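Local coordinates for protein L-methionine gamma-lyase (Fusobacterium nucleatum subsp. nucleatum, PDB 6LXU) that belongs to the Cys/Met metabolism family of pyridoxal-phosphate-dependent enzymes, with its cofactor covalently attached, at residues S138-V143 with S173-T178. Sequence-based numbering, arbitrary orientation.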
ATOM      1  N   SER A 138      39.463 -17.589   0.689  1.00 12.41           N
ATOM      2  CA  SER A 138      40.548 -16.789   1.285  1.00 13.61           C
ATOM      3  C   SER A 138      41.938 -17.333   0.936  1.00 14.56           C
ATOM      4  O   SER A 138      42.934 -16.664   1.195  1.00 15.51           O
ATOM      5  CB  SER A 138      40.383 -16.645   2.804  1.00 14.38           C
ATOM      6  OG  SER A 138      40.732 -17.832   3.490  1.00 15.01           O
ATOM      7  N   ASN A 139      41.999 -18.536   0.362  1.00 15.02           N
ATOM      8  CA  ASN A 139      43.248 -19.151  -0.075  1.00 15.55           C
ATOM      9  C   ASN A 139      43.322 -19.072  -1.600  1.00 15.42           C
ATOM     10  O   ASN A 139      42.670 -19.850  -2.303  1.00 15.58           O
ATOM     11  CB  ASN A 139      43.302 -20.596   0.432  1.00 16.87           C
ATOM     12  CG  ASN A 139      44.637 -21.266   0.175  1.00 17.91           C
ATOM     13  OD1 ASN A 139      45.192 -21.188  -0.922  1.00 19.31           O
ATOM     14  ND2 ASN A 139      45.152 -21.949   1.196  1.00 21.52           N
ATOM     15  N   LEU A 140      44.100 -18.125  -2.113  1.00 15.54           N
ATOM     16  CA  LEU A 140      44.155 -17.883  -3.556  1.00 16.00           C
ATOM     17  C   LEU A 140      44.631 -19.106  -4.341  1.00 16.56           C
ATOM     18  O   LEU A 140      44.155 -19.352  -5.447  1.00 16.46           O
ATOM     19  CB  LEU A 140      45.043 -16.677  -3.898  1.00 16.15           C
ATOM     20  CG  LEU A 140      44.620 -15.304  -3.365  1.00 16.51           C
ATOM     21  CD1 LEU A 140      45.558 -14.227  -3.887  1.00 16.92           C
ATOM     22  CD2 LEU A 140      43.179 -14.971  -3.726  1.00 16.61           C
ATOM     23  N   GLU A 141      45.565 -19.864  -3.772  1.00 18.22           N
ATOM     24  CA  GLU A 141      46.050 -21.083  -4.421  1.00 19.42           C
ATOM     25  C   GLU A 141      44.961 -22.149  -4.557  1.00 18.69           C
ATOM     26  O   GLU A 141      44.878 -22.788  -5.605  1.00 18.12           O
ATOM     27  CB  GLU A 141      47.275 -21.650  -3.690  1.00 21.61           C
ATOM     28  CG  GLU A 141      48.514 -20.768  -3.783  1.00 24.10           C
ATOM     29  CD  GLU A 141      48.988 -20.558  -5.211  1.00 26.07           C
ATOM     30  OE1 GLU A 141      49.009 -21.539  -5.990  1.00 28.86           O
ATOM     31  OE2 GLU A 141      49.328 -19.409  -5.567  1.00 29.09           O
ATOM     32  N   GLU A 142      44.130 -22.327  -3.527  1.00 18.53           N
ATOM     33  CA  GLU A 142      42.969 -23.237  -3.625  1.00 18.14           C
ATOM     34  C   GLU A 142      42.046 -22.859  -4.786  1.00 16.94           C
ATOM     35  O   GLU A 142      41.554 -23.723  -5.509  1.00 17.22           O
ATOM     36  CB  GLU A 142      42.137 -23.250  -2.338  1.00 19.30           C
ATOM     37  CG  GLU A 142      42.694 -24.107  -1.222  1.00 20.31           C
ATOM     38  CD  GLU A 142      41.736 -24.251  -0.051  1.00 20.66           C
ATOM     39  OE1 GLU A 142      40.531 -24.544  -0.267  1.00 20.11           O
ATOM     40  OE2 GLU A 142      42.186 -24.081   1.102  1.00 22.74           O
ATOM     41  N   VAL A 143      41.820 -21.561  -4.966  1.00 14.99           N
ATOM     42  CA  VAL A 143      40.932 -21.099  -6.017  1.00 13.85           C
ATOM     43  C   VAL A 143      41.576 -21.332  -7.378  1.00 13.95           C
ATOM     44  O   VAL A 143      40.928 -21.860  -8.278  1.00 13.10           O
ATOM     45  CB  VAL A 143      40.528 -19.623  -5.822  1.00 13.16           C
ATOM     46  CG1 VAL A 143      39.634 -19.159  -6.959  1.00 13.29           C
ATOM     47  CG2 VAL A 143      39.810 -19.461  -4.490  1.00 13.24           C
ATOM     48  N   SER A 173      39.031 -12.131  -8.643  1.00  8.10           N
ATOM     49  CA  SER A 173      38.522 -11.860  -9.968  1.00  8.51           C
ATOM     50  C   SER A 173      39.607 -12.043 -11.025  1.00  8.71           C
ATOM     51  O   SER A 173      39.321 -12.540 -12.100  1.00  8.70           O
ATOM     52  CB  SER A 173      37.923 -10.463 -10.077  1.00  8.53           C
ATOM     53  OG  SER A 173      36.758 -10.349  -9.247  1.00  8.93           O
ATOM     54  N   LYS A 174      40.837 -11.631 -10.710  1.00  9.02           N
ATOM     55  CA  LYS A 174      41.966 -11.862 -11.637  1.00  9.51           C
ATOM     56  C   LYS A 174      42.193 -13.338 -11.874  1.00 10.11           C
ATOM     57  O   LYS A 174      42.418 -13.750 -13.020  1.00 11.21           O
ATOM     58  CB  LYS A 174      43.238 -11.200 -11.114  1.00  9.81           C
ATOM     59  CG  LYS A 174      43.183  -9.699 -11.254  1.00 10.23           C
ATOM     60  CD  LYS A 174      44.362  -9.070 -10.561  1.00 10.95           C
ATOM     61  CE  LYS A 174      44.318  -7.573 -10.697  1.00 11.47           C
ATOM     62  NZ  LYS A 174      45.409  -6.950  -9.930  1.00 13.20           N
ATOM     63  N   ILE A 175      42.101 -14.145 -10.825  1.00  9.92           N
ATOM     64  CA  ILE A 175      42.250 -15.602 -10.970  1.00 10.32           C
ATOM     65  C   ILE A 175      41.137 -16.167 -11.837  1.00 10.05           C
ATOM     66  O   ILE A 175      41.378 -16.935 -12.770  1.00 11.05           O
ATOM     67  CB  ILE A 175      42.283 -16.299  -9.601  1.00 10.70           C
ATOM     68  CG1 ILE A 175      43.561 -15.892  -8.864  1.00 11.13           C
ATOM     69  CG2 ILE A 175      42.198 -17.822  -9.732  1.00 10.86           C
ATOM     70  CD1 ILE A 175      43.547 -16.179  -7.394  1.00 11.72           C
ATOM     71  N   ALA A 176      39.892 -15.799 -11.530  1.00  9.52           N
ATOM     72  CA  ALA A 176      38.748 -16.275 -12.317  1.00  9.32           C
ATOM     73  C   ALA A 176      38.876 -15.931 -13.798  1.00  9.69           C
ATOM     74  O   ALA A 176      38.582 -16.758 -14.668  1.00  9.92           O
ATOM     75  CB  ALA A 176      37.463 -15.689 -11.754  1.00  9.03           C
ATOM     76  N   HIS A 177      39.322 -14.709 -14.067  1.00  9.72           N
ATOM     77  CA  HIS A 177      39.372 -14.195 -15.418  1.00 10.09           C
ATOM     78  C   HIS A 177      40.537 -14.722 -16.262  1.00 10.51           C
ATOM     79  O   HIS A 177      40.606 -14.407 -17.446  1.00 11.80           O
ATOM     80  CB  HIS A 177      39.340 -12.674 -15.405  1.00  9.75           C
ATOM     81  CG  HIS A 177      37.994 -12.123 -15.029  1.00  9.49           C
ATOM     82  ND1 HIS A 177      37.840 -10.944 -14.334  1.00  9.75           N
ATOM     83  CD2 HIS A 177      36.743 -12.609 -15.237  1.00  9.56           C
ATOM     84  CE1 HIS A 177      36.549 -10.719 -14.150  1.00  9.37           C
ATOM     85  NE2 HIS A 177      35.863 -11.708 -14.684  1.00  9.54           N
ATOM     86  N   THR A 178      41.369 -15.579 -15.686  1.00 10.90           N
ATOM     87  CA  THR A 178      42.321 -16.347 -16.503  1.00 11.72           C
ATOM     88  C   THR A 178      41.582 -17.289 -17.454  1.00 12.22           C
ATOM     89  O   THR A 178      42.149 -17.700 -18.471  1.00 13.31           O
ATOM     90  CB  THR A 178      43.325 -17.157 -15.664  1.00 12.32           C
ATOM     91  OG1 THR A 178      42.645 -18.113 -14.850  1.00 13.04           O
ATOM     92  CG2 THR A 178      44.182 -16.253 -14.791  1.00 12.63           C
TER
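Ile175 reaches across to Leu140 and Val143 with its two branches, one for each. The end of the longer branch, CD1, lies 3.8 Å from CB of Leu140. The same methyl rests 3.8 Å from the backbone O of Leu140, so it settles on the first turn of helix 140-146 as well as on a side chain. CD2 of Leu140 also comes within 3.9 Å of CD1. Leu140 also touches Ala171 and Leu172 of helix 169-176. The shorter branch, CG2, meets CG1 of Val143 at 4.0 Å. Ile175 can serve both neighbours because CG2 stands anti to its backbone N and CG1 anti to its carbonyl carbon (chi1 -67°). Both pairs of side chains meet at a slant, and no hydrogen bond joins the two segments. Val143 is buried and also packs on Leu172 and on Val135 of strand 131-135.

Each helix is fastened at the end near the contact. Asn139 is the N-cap of helix 140-146: its OD1 accepts from Glu142 N at 3.0 Å, with the donor above the carbonyl plane. Beyond helix 169-176, O of Ile175 takes two bonds, from Thr178 N and from Thr178 OG1, the latter at 2.7 Å. The two helices follow strands 131-135 and 151-157. Helix 140-146 lies by the outermost strand 131-135 of the seven-stranded mixed sheet, and helix 169-176 packs over strand 183-187, three strands further in. Such helix pairs flanking a largely parallel sheet are characteristic of the large alpha/beta domain of the aspartate aminotransferase-like PLP fold.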